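Local coordinates for protein flavodoxin (Fusobacterium nucleatum, PDB 6OHK) that binds flavin mononucleotide and probably serves as a low-potential electron donor to a number of redox enzymes, at residues Ile78-Lys83 against Asp109-Lys114; Gly8-Thr13 against Phe37-Gly42; Gly120-Asp125 against Ile141-Asp146. The protein carries 1 engineered substitution. All coordinates share one frame; numbering follows the deposited sequence.

Contact 1 (Ile78-Lys83 against Asp109-Lys114); sequences IDFTGK and DIVVKK
Two backbone carbonyls hold the ammonium of Lys114: NZ donates to Ile78 O at 2.8 Å and also to Glu76 O near the end of helix 72-77. The donor stands above the carbonyl plane of Ile78, 64° out of it. Lys114 reaches it by bending at chi2, chi3 and chi4, a curl that wraps the aliphatic chain around the oxygen, with CB 3.5 Å and CE 3.8 Å from Ile78 O. NZ alone hydrogen-bonds to Ile78 O; the methylenes lie against it in van der Waals contact. The positive charge would be expected to polarise these carbonyls.

The backbone of Lys114 makes the reciprocal link. Its carbonyl O, just beyond helix 103-113, accepts a hydrogen bond from Phe80 N at 2.9 Å, bent to 134° at the hydrogen. Phe80 then drives its side chain toward the helix. CG is anti to the carbonyl carbon (chi1 -78°), and the side chain crosses those of Val111 and Lys114 at about a right angle. One ring face receives Val111 CG2, 4.2 Å from the ring centroid and displaced toward the rim, in a CH-pi contact; Lys114 CB approaches Phe80 CD1 obliquely, at 3.8 Å. Leu75, Leu52 and Ile46 add to the apolar surroundings of the ring.

Within the loop, Asp79 OD1 accepts hydrogen bonds from Thr81 N, above the carboxylate plane, in an Asx turn, and from Thr81 OG1, on the syn side at 2.7 Å. A type II turn from Phe80 to Lys83 follows, closed by Lys83 N to Phe80 O, and leads into strand 84-90. The contact packs the C-terminal end of helix 103-113 against the loop joining helix 72-77 to strand 84-90, as in the layered alpha/beta flavodoxin fold.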
loop_
_atom_site.group_PDB
_atom_site.type_symbol
_atom_site.label_atom_id
_atom_site.label_comp_id
_atom_site.label_asym_id
_atom_site.label_seq_id
_atom_site.Cartn_x
_atom_site.Cartn_y
_atom_site.Cartn_z
ATOM N N ILE A 78 14.155 8.283 5.916
ATOM C CA ILE A 78 14.406 6.906 6.302
ATOM C C ILE A 78 15.231 6.214 5.231
ATOM O O ILE A 78 15.003 6.397 4.031
ATOM C CB ILE A 78 13.055 6.198 6.507
ATOM C CG1 ILE A 78 12.302 6.857 7.657
ATOM C CG2 ILE A 78 13.234 4.684 6.741
ATOM C CD1 ILE A 78 10.890 6.329 7.871
ATOM N N ASP A 79 16.176 5.389 5.666
ATOM C CA ASP A 79 16.940 4.550 4.762
ATOM C C ASP A 79 16.150 3.265 4.547
ATOM O O ASP A 79 15.958 2.491 5.488
ATOM C CB ASP A 79 18.300 4.232 5.376
ATOM C CG ASP A 79 19.207 3.517 4.426
ATOM O OD1 ASP A 79 18.803 3.211 3.299
ATOM O OD2 ASP A 79 20.379 3.255 4.812
ATOM N N PHE A 80 15.662 3.051 3.333
ATOM C CA PHE A 80 14.877 1.861 3.009
ATOM C C PHE A 80 15.722 0.702 2.489
ATOM O O PHE A 80 15.172 -0.337 2.118
ATOM C CB PHE A 80 13.762 2.197 1.994
ATOM C CG PHE A 80 12.568 2.875 2.595
ATOM C CD1 PHE A 80 12.573 4.236 2.850
ATOM C CD2 PHE A 80 11.425 2.145 2.907
ATOM C CE1 PHE A 80 11.451 4.860 3.399
ATOM C CE2 PHE A 80 10.332 2.761 3.480
ATOM C CZ PHE A 80 10.342 4.108 3.709
ATOM N N THR A 81 17.055 0.829 2.517
ATOM C CA THR A 81 17.931 -0.268 2.100
ATOM C C THR A 81 17.579 -1.521 2.869
ATOM O O THR A 81 17.444 -1.482 4.083
ATOM C CB THR A 81 19.392 0.107 2.350
ATOM O OG1 THR A 81 19.684 1.285 1.600
ATOM C CG2 THR A 81 20.314 -1.021 1.894
ATOM N N GLY A 82 17.407 -2.625 2.166
ATOM C CA GLY A 82 17.096 -3.882 2.804
ATOM C C GLY A 82 15.638 -4.084 3.152
ATOM O O GLY A 82 15.269 -5.199 3.545
ATOM N N LYS A 83 14.799 -3.065 3.008
ATOM C CA LYS A 83 13.382 -3.188 3.295
ATOM C C LYS A 83 12.625 -3.675 2.086
ATOM O O LYS A 83 12.984 -3.401 0.942
ATOM C CB LYS A 83 12.803 -1.881 3.814
ATOM C CG LYS A 83 13.504 -1.349 5.062
ATOM C CD LYS A 83 12.659 -0.223 5.662
ATOM C CE LYS A 83 13.364 0.521 6.795
ATOM N NZ LYS A 83 13.756 -0.390 7.909
ATOM N N ASP A 109 7.778 6.174 -5.019
ATOM C CA ASP A 109 8.968 6.884 -5.479
ATOM C C ASP A 109 9.953 7.080 -4.342
ATOM O O ASP A 109 11.170 6.996 -4.557
ATOM C CB ASP A 109 8.571 8.230 -6.062
ATOM C CG ASP A 109 7.981 8.132 -7.481
ATOM O OD1 ASP A 109 8.034 7.078 -8.115
ATOM O OD2 ASP A 109 7.457 9.175 -7.943
ATOM N N ILE A 110 9.449 7.302 -3.129
ATOM C CA ILE A 110 10.334 7.472 -1.979
ATOM C C ILE A 110 11.000 6.164 -1.592
ATOM O O ILE A 110 12.214 6.126 -1.353
ATOM C CB ILE A 110 9.568 8.091 -0.799
ATOM C CG1 ILE A 110 9.205 9.532 -1.132
ATOM C CG2 ILE A 110 10.397 8.003 0.474
ATOM C CD1 ILE A 110 8.160 10.174 -0.258
ATOM N N VAL A 111 10.241 5.067 -1.509
ATOM C CA VAL A 111 10.822 3.785 -1.149
ATOM C C VAL A 111 11.949 3.441 -2.103
ATOM O O VAL A 111 13.034 3.029 -1.687
ATOM C CB VAL A 111 9.730 2.691 -1.137
ATOM C CG1 VAL A 111 10.356 1.332 -0.955
ATOM C CG2 VAL A 111 8.737 2.976 -0.047
ATOM N N VAL A 112 11.709 3.601 -3.401
ATOM C CA VAL A 112 12.709 3.190 -4.382
ATOM C C VAL A 112 13.924 4.114 -4.318
ATOM O O VAL A 112 15.077 3.652 -4.349
ATOM C CB VAL A 112 12.098 3.104 -5.791
ATOM C CG1 VAL A 112 13.166 2.883 -6.840
ATOM C CG2 VAL A 112 11.069 1.969 -5.841
ATOM N N LYS A 113 13.705 5.411 -4.224
ATOM C CA LYS A 113 14.832 6.349 -4.178
ATOM C C LYS A 113 15.704 6.117 -2.961
ATOM O O LYS A 113 16.927 6.355 -3.024
ATOM C CB LYS A 113 14.297 7.784 -4.182
ATOM C CG LYS A 113 15.296 8.897 -3.918
ATOM C CD LYS A 113 14.573 10.250 -3.902
ATOM C CE LYS A 113 15.540 11.403 -3.711
ATOM N NZ LYS A 113 14.854 12.719 -3.907
ATOM N N LYS A 114 15.117 5.689 -1.844
ATOM C CA LYS A 114 15.844 5.468 -0.608
ATOM C C LYS A 114 16.296 4.031 -0.421
ATOM O O LYS A 114 16.680 3.646 0.685
ATOM C CB LYS A 114 15.022 5.944 0.580
ATOM C CG LYS A 114 14.731 7.445 0.563
ATOM C CD LYS A 114 15.996 8.326 0.362
ATOM C CE LYS A 114 17.104 8.049 1.369
ATOM N NZ LYS A 114 16.718 8.285 2.772
#

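Contact 2 (Gly8-Thr13 against Phe37-Gly42). With FMN (flavin mononucleotide), chain B.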
loop_
_atom_site.group_PDB
_atom_site.type_symbol
_atom_site.label_atom_id
_atom_site.label_comp_id
_atom_site.label_asym_id
_atom_site.label_seq_id
_atom_site.Cartn_x
_atom_site.Cartn_y
_atom_site.Cartn_z
ATOM N N GLY A 8 5.339 -4.447 9.474
ATOM C CA GLY A 8 4.745 -3.179 9.881
ATOM C C GLY A 8 3.708 -2.714 8.889
ATOM O O GLY A 8 4.028 -2.545 7.709
ATOM N N ILE A 9 2.483 -2.526 9.347
ATOM C CA ILE A 9 1.370 -2.078 8.517
ATOM C C ILE A 9 1.057 -0.641 8.888
ATOM O O ILE A 9 0.754 -0.354 10.057
ATOM C CB ILE A 9 0.140 -2.965 8.739
ATOM C CG1 ILE A 9 0.482 -4.440 8.536
ATOM C CG2 ILE A 9 -1.000 -2.505 7.846
ATOM C CD1 ILE A 9 -0.644 -5.369 8.941
ATOM N N PHE A 10 1.138 0.258 7.928
ATOM C CA PHE A 10 0.935 1.688 8.150
ATOM C C PHE A 10 -0.171 2.167 7.226
ATOM O O PHE A 10 -0.112 1.898 6.028
ATOM C CB PHE A 10 2.215 2.442 7.837
ATOM C CG PHE A 10 3.319 2.151 8.836
ATOM C CD1 PHE A 10 4.103 0.991 8.750
ATOM C CD2 PHE A 10 3.537 3.004 9.899
ATOM C CE1 PHE A 10 5.041 0.714 9.705
ATOM C CE2 PHE A 10 4.496 2.723 10.858
ATOM C CZ PHE A 10 5.231 1.590 10.756
ATOM N N TYR A 11 -1.187 2.827 7.780
ATOM C CA TYR A 11 -2.334 3.248 6.981
ATOM C C TYR A 11 -2.773 4.642 7.389
ATOM O O TYR A 11 -2.413 5.142 8.453
ATOM C CB TYR A 11 -3.500 2.248 7.097
ATOM C CG TYR A 11 -4.217 2.345 8.398
ATOM C CD1 TYR A 11 -3.738 1.711 9.532
ATOM C CD2 TYR A 11 -5.382 3.109 8.520
ATOM C CE1 TYR A 11 -4.383 1.839 10.751
ATOM C CE2 TYR A 11 -6.027 3.241 9.746
ATOM C CZ TYR A 11 -5.514 2.599 10.847
ATOM O OH TYR A 11 -6.220 2.781 12.066
ATOM N N ALA A 12 -3.644 5.218 6.562
ATOM C CA ALA A 12 -4.398 6.406 6.905
ATOM C C ALA A 12 -5.807 6.212 6.396
ATOM O O ALA A 12 -6.042 5.429 5.486
ATOM C CB ALA A 12 -3.782 7.646 6.261
ATOM N N THR A 13 -6.741 6.977 6.952
ATOM C CA THR A 13 -8.142 6.905 6.514
ATOM C C THR A 13 -8.827 8.232 6.756
ATOM O O THR A 13 -8.535 8.897 7.750
ATOM C CB THR A 13 -8.897 5.781 7.237
ATOM O OG1 THR A 13 -10.196 5.612 6.666
ATOM C CG2 THR A 13 -9.069 6.071 8.714
ATOM N N PHE A 37 -0.176 0.659 12.497
ATOM C CA PHE A 37 -0.026 2.051 12.870
ATOM C C PHE A 37 -0.843 2.923 11.946
ATOM O O PHE A 37 -0.888 2.677 10.732
ATOM C CB PHE A 37 1.434 2.496 12.693
ATOM C CG PHE A 37 2.429 1.680 13.464
ATOM C CD1 PHE A 37 2.918 0.502 12.937
ATOM C CD2 PHE A 37 2.883 2.088 14.707
ATOM C CE1 PHE A 37 3.839 -0.278 13.622
ATOM C CE2 PHE A 37 3.813 1.338 15.380
ATOM C CZ PHE A 37 4.307 0.149 14.831
ATOM N N ASN A 38 -1.498 3.933 12.506
ATOM C CA ASN A 38 -2.193 4.964 11.752
ATOM C C ASN A 38 -1.266 6.153 11.648
ATOM O O ASN A 38 -0.867 6.717 12.675
ATOM C CB ASN A 38 -3.490 5.334 12.477
ATOM C CG ASN A 38 -4.356 6.303 11.703
ATOM O OD1 ASN A 38 -3.900 7.164 10.996
ATOM N ND2 ASN A 38 -5.673 6.163 11.893
ATOM N N VAL A 39 -0.912 6.542 10.432
ATOM C CA VAL A 39 0.092 7.582 10.227
ATOM C C VAL A 39 -0.388 8.979 10.602
ATOM O O VAL A 39 0.413 9.922 10.582
ATOM C CB VAL A 39 0.719 7.530 8.822
ATOM C CG1 VAL A 39 1.396 6.187 8.627
ATOM C CG2 VAL A 39 -0.277 7.832 7.735
ATOM N N LYS A 40 -1.644 9.125 11.023
ATOM C CA LYS A 40 -1.984 10.363 11.722
ATOM C C LYS A 40 -1.133 10.539 12.960
ATOM O O LYS A 40 -1.021 11.670 13.462
ATOM C CB LYS A 40 -3.457 10.425 12.085
ATOM C CG LYS A 40 -3.900 9.554 13.191
ATOM C CD LYS A 40 -5.433 9.635 13.205
ATOM C CE LYS A 40 -6.075 8.939 14.337
ATOM N NZ LYS A 40 -7.542 9.325 14.409
ATOM N N ASN A 41 -0.548 9.468 13.477
ATOM C CA ASN A 41 0.358 9.510 14.613
ATOM C C ASN A 41 1.813 9.529 14.200
ATOM O O ASN A 41 2.686 9.311 15.050
ATOM C CB ASN A 41 0.067 8.322 15.523
ATOM C CG ASN A 41 -1.326 8.379 16.071
ATOM O OD1 ASN A 41 -1.743 9.435 16.612
ATOM N ND2 ASN A 41 -2.092 7.319 15.908
ATOM N N GLY A 42 2.096 9.767 12.926
ATOM C CA GLY A 42 3.452 9.878 12.426
ATOM C C GLY A 42 3.916 8.625 11.697
ATOM O O GLY A 42 3.220 7.611 11.600
HETATM N N1 FMN B . -10.156 7.798 -5.580
HETATM C C2 FMN B . -9.158 7.677 -6.560
HETATM O O2 FMN B . -8.868 6.623 -7.019
HETATM N N3 FMN B . -8.522 8.885 -7.014
HETATM C C4 FMN B . -8.811 10.147 -6.570
HETATM O O4 FMN B . -8.191 11.083 -7.030
HETATM C C4A FMN B . -9.839 10.243 -5.594
HETATM N N5 FMN B . -10.188 11.502 -5.110
HETATM C C5A FMN B . -11.269 11.531 -4.185
HETATM C C6 FMN B . -11.747 12.787 -3.769
HETATM C C7 FMN B . -12.782 12.862 -2.859
HETATM C C7M FMN B . -13.150 14.291 -2.428
HETATM C C8 FMN B . -13.423 11.708 -2.431
HETATM C C8M FMN B . -14.528 11.837 -1.404
HETATM C C9 FMN B . -12.955 10.464 -2.848
HETATM C C9A FMN B . -11.912 10.384 -3.735
HETATM N N10 FMN B . -11.438 9.078 -4.160
HETATM C C10 FMN B . -10.451 9.053 -5.122
HETATM C "C1'" FMN B . -12.072 7.853 -3.677
HETATM C "C2'" FMN B . -11.570 7.481 -2.248
HETATM O "O2'" FMN B . -10.168 7.288 -2.205
HETATM C "C3'" FMN B . -12.235 6.159 -1.824
HETATM O "O3'" FMN B . -13.612 6.423 -1.642
HETATM C "C4'" FMN B . -11.663 5.476 -0.583
HETATM O "O4'" FMN B . -12.298 4.211 -0.441
HETATM C "C5'" FMN B . -11.856 6.289 0.691
HETATM O "O5'" FMN B . -11.128 5.647 1.725
HETATM P P FMN B . -11.320 6.103 3.255
HETATM O O1P FMN B . -10.403 5.167 4.010
HETATM O O2P FMN B . -10.952 7.536 3.429
HETATM O O3P FMN B . -12.795 5.875 3.609
HETATM O O HOH W 1 -5.705 8.418 9.224
#
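The rings of Phe10 and Phe37 lie side by side and point the same way, their planes 6° apart and their centroids separated by 4.5 Å. They are slid so far that they barely overlap: Phe37 CD1 sits over the rim of one Phe10 face, 3.4 Å from Phe10 CZ, while Val39 CG1 approaches the Phe10 edge near its plane. Ile9 O lies at the edge of the Phe37 ring. In both residues CG is anti to the carbonyl carbon (chi1 -69° in Phe10, -57° in Phe37), which places both CG atoms alike, in keeping with the rings pointing the same way.

Tyr11 and Asn38 occupy the other face of the sheet. The CA of Asn38 stands over the Tyr11 ring, 4.2 Å from its centroid, and Asn38 ND2 reaches Tyr11 OH in a weak bond. Backbone bonds fix this parallel register: Phe37 N to Ile9 O (2.8 Å), Tyr11 N to Phe37 O, and Val39 N to Tyr11 O. Beyond the last of these, segment 37-42 leaves the sheet through an Asx turn, Lys40 N donating to Asn38 OD1, while Val39 CG2 packs on Ala12 CB at 3.8 Å. Trp68 of helix 66-69 touches Phe10, Ala12 and Val39.

Asn38 OD1 also accepts a hydrogen bond, at 2.8 Å, from a water that accepts one from Thr13 N. The loop after strand 7-11 is thereby tied to the edge strand 34-38. Thr13 OG1 donates to phosphate oxygen O1P of the flavin mononucleotide at 2.7 Å, and Thr15, Thr17 and Thr18 supply further hydroxyls to the cofactor. The chemistry therefore grades from aromatic packing to a phosphate site, consistent with a second-shell role for Asn38, which through water could help position the backbone of a first-shell threonine.

Contact 3 (Gly120-Asp125 against Ile141-Asp146); sequences GFTSTD and IGLALD
A hydroxyl-to-carbonyl bond and a CH-pi contact dock Thr122 and Phe121, in the loop after strand 117-118, onto Gly142 and Ile141, at the short break within strand 139-145. Thr122 OG1 donates to Gly142 O at 2.7 Å, tilted 28° from the carbonyl plane. With OG1 between the backbone N and the carbonyl carbon (chi1 61°), the hydroxyl faces Gly142 O. A bridging water gives the same OG1 a second partner: it donates to Thr122 OG1 at 2.7 Å and accepts a hydrogen bond from Ala144 N at 3.0 Å, carrying the link two residues further along. Thr122 CG2 rests beside Leu143, 4.1 Å from its CA.

The Phe121 ring lies with one face against Ile141, whose CA is 3.9 Å from the ring centroid and offset toward the rim. Ile141 CB comes within 4.0 Å of Phe121 CE1, and Ile141 CG2 approaches CZ.

Strands 117-118 and 139-145 both run parallel to strand 84-90, consistent with a long-chain flavodoxin, in which a loop, here between these two strands, splits the last strand. Trp161 of helix 154-166 touches Thr122 and Leu143 and donates NE1 to Gly120 O, whereas Tyr108 of helix 103-113 meets Phe121 and Ile141; the contact thus engages helices 154-166 and 103-113 as well as strand 139-145.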
loop_
_atom_site.group_PDB
_atom_site.type_symbol
_atom_site.label_atom_id
_atom_site.label_comp_id
_atom_site.label_asym_id
_atom_site.label_seq_id
_atom_site.Cartn_x
_atom_site.Cartn_y
_atom_site.Cartn_z
ATOM N N GLY A 120 4.908 -7.067 -5.116
ATOM C CA GLY A 120 3.474 -7.156 -5.258
ATOM C C GLY A 120 2.873 -6.234 -6.298
ATOM O O GLY A 120 1.798 -5.675 -6.077
ATOM N N PHE A 121 3.535 -6.068 -7.427
ATOM C CA PHE A 121 2.860 -5.450 -8.565
ATOM C C PHE A 121 1.676 -6.329 -8.982
ATOM O O PHE A 121 1.659 -7.538 -8.776
ATOM C CB PHE A 121 3.816 -5.285 -9.751
ATOM C CG PHE A 121 4.813 -4.200 -9.620
ATOM C CD1 PHE A 121 5.071 -3.543 -8.437
ATOM C CD2 PHE A 121 5.518 -3.813 -10.764
ATOM C CE1 PHE A 121 6.012 -2.535 -8.409
ATOM C CE2 PHE A 121 6.457 -2.826 -10.735
ATOM C CZ PHE A 121 6.728 -2.172 -9.543
ATOM N N THR A 122 0.656 -5.712 -9.570
ATOM C CA THR A 122 -0.570 -6.414 -9.909
ATOM C C THR A 122 -0.979 -6.128 -11.350
ATOM O O THR A 122 -0.627 -5.107 -11.940
ATOM C CB THR A 122 -1.731 -6.074 -8.960
ATOM O OG1 THR A 122 -2.040 -4.668 -9.016
ATOM C CG2 THR A 122 -1.404 -6.493 -7.514
ATOM N N SER A 123 -1.731 -7.072 -11.899
ATOM C CA SER A 123 -2.247 -6.923 -13.249
ATOM C C SER A 123 -3.316 -5.845 -13.320
ATOM O O SER A 123 -4.155 -5.717 -12.424
ATOM C CB SER A 123 -2.868 -8.250 -13.655
ATOM O OG SER A 123 -3.512 -8.123 -14.913
ATOM N N THR A 124 -3.331 -5.115 -14.434
ATOM C CA THR A 124 -4.414 -4.175 -14.714
ATOM C C THR A 124 -5.679 -4.841 -15.271
ATOM O O THR A 124 -6.670 -4.147 -15.505
ATOM C CB THR A 124 -3.957 -3.070 -15.679
ATOM O OG1 THR A 124 -3.640 -3.646 -16.958
ATOM C CG2 THR A 124 -2.734 -2.340 -15.158
ATOM N N ASP A 125 -5.700 -6.151 -15.447
ATOM C CA ASP A 125 -6.891 -6.812 -15.962
ATOM C C ASP A 125 -8.073 -6.601 -15.021
ATOM O O ASP A 125 -7.957 -6.755 -13.804
ATOM C CB ASP A 125 -6.644 -8.321 -16.095
ATOM C CG ASP A 125 -5.675 -8.684 -17.206
ATOM O OD1 ASP A 125 -5.250 -7.793 -17.962
ATOM O OD2 ASP A 125 -5.348 -9.891 -17.302
ATOM N N ILE A 141 1.747 -0.686 -9.565
ATOM C CA ILE A 141 2.860 -0.746 -8.629
ATOM C C ILE A 141 2.462 -1.235 -7.235
ATOM O O ILE A 141 3.319 -1.260 -6.334
ATOM C CB ILE A 141 3.587 0.602 -8.550
ATOM C CG1 ILE A 141 2.663 1.728 -8.038
ATOM C CG2 ILE A 141 4.208 0.925 -9.912
ATOM C CD1 ILE A 141 3.233 3.084 -8.065
ATOM N N GLY A 142 1.223 -1.658 -7.047
ATOM C CA GLY A 142 0.777 -2.224 -5.790
ATOM C C GLY A 142 -0.593 -2.815 -5.974
ATOM O O GLY A 142 -1.092 -2.957 -7.099
ATOM N N LEU A 143 -1.229 -3.106 -4.859
ATOM C CA LEU A 143 -2.586 -3.608 -4.860
ATOM C C LEU A 143 -3.556 -2.449 -4.972
ATOM O O LEU A 143 -3.490 -1.509 -4.168
ATOM C CB LEU A 143 -2.827 -4.361 -3.564
ATOM C CG LEU A 143 -4.166 -5.034 -3.405
ATOM C CD1 LEU A 143 -4.379 -6.081 -4.493
ATOM C CD2 LEU A 143 -4.302 -5.606 -2.046
ATOM N N ALA A 144 -4.456 -2.506 -5.954
ATOM C CA ALA A 144 -5.396 -1.420 -6.235
ATOM C C ALA A 144 -6.799 -1.887 -5.886
ATOM O O ALA A 144 -7.327 -2.818 -6.517
ATOM C CB ALA A 144 -5.280 -1.014 -7.704
ATOM N N LEU A 145 -7.395 -1.295 -4.877
ATOM C CA LEU A 145 -8.697 -1.723 -4.402
ATOM C C LEU A 145 -9.734 -0.659 -4.713
ATOM O O LEU A 145 -9.447 0.541 -4.695
ATOM C CB LEU A 145 -8.675 -2.020 -2.911
ATOM C CG LEU A 145 -7.676 -3.111 -2.519
ATOM C CD1 LEU A 145 -7.607 -3.240 -1.021
ATOM C CD2 LEU A 145 -8.024 -4.441 -3.152
ATOM N N ASP A 146 -10.960 -1.108 -4.998
ATOM C CA ASP A 146 -12.063 -0.182 -5.276
ATOM C C ASP A 146 -13.269 -0.733 -4.534
ATOM O O ASP A 146 -13.954 -1.629 -5.010
ATOM C CB ASP A 146 -12.315 -0.069 -6.773
ATOM C CG ASP A 146 -13.392 0.938 -7.120
ATOM O OD1 ASP A 146 -14.225 1.259 -6.251
ATOM O OD2 ASP A 146 -13.389 1.398 -8.299
HETATM O O HOH W 2 -4.505 -4.827 -7.856
#

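In the fold
All three contacts are partly buried and lie within one flavodoxin domain, without touching each other; contact 1 has two exposed residues among those touching, contacts 2 and 3 none. Contacts 2 and 3 reach the same sheet from opposite sides of the chain's centre, their centres about 21 Å apart: contact 2 is a true parallel strand pairing, whereas contact 3 joins a loop to a strand through a side-chain hydroxyl and a water. Contact 1 relies on a lysine, a helix-end carbonyl and a phenylalanine ring packed on helix 103-113, which also packs against contact 3. Contact 2 includes Thr13, which bonds the FMN phosphate; in contact 3 Ala144 touches Cys101 of the FMN site; contact 1 is remote.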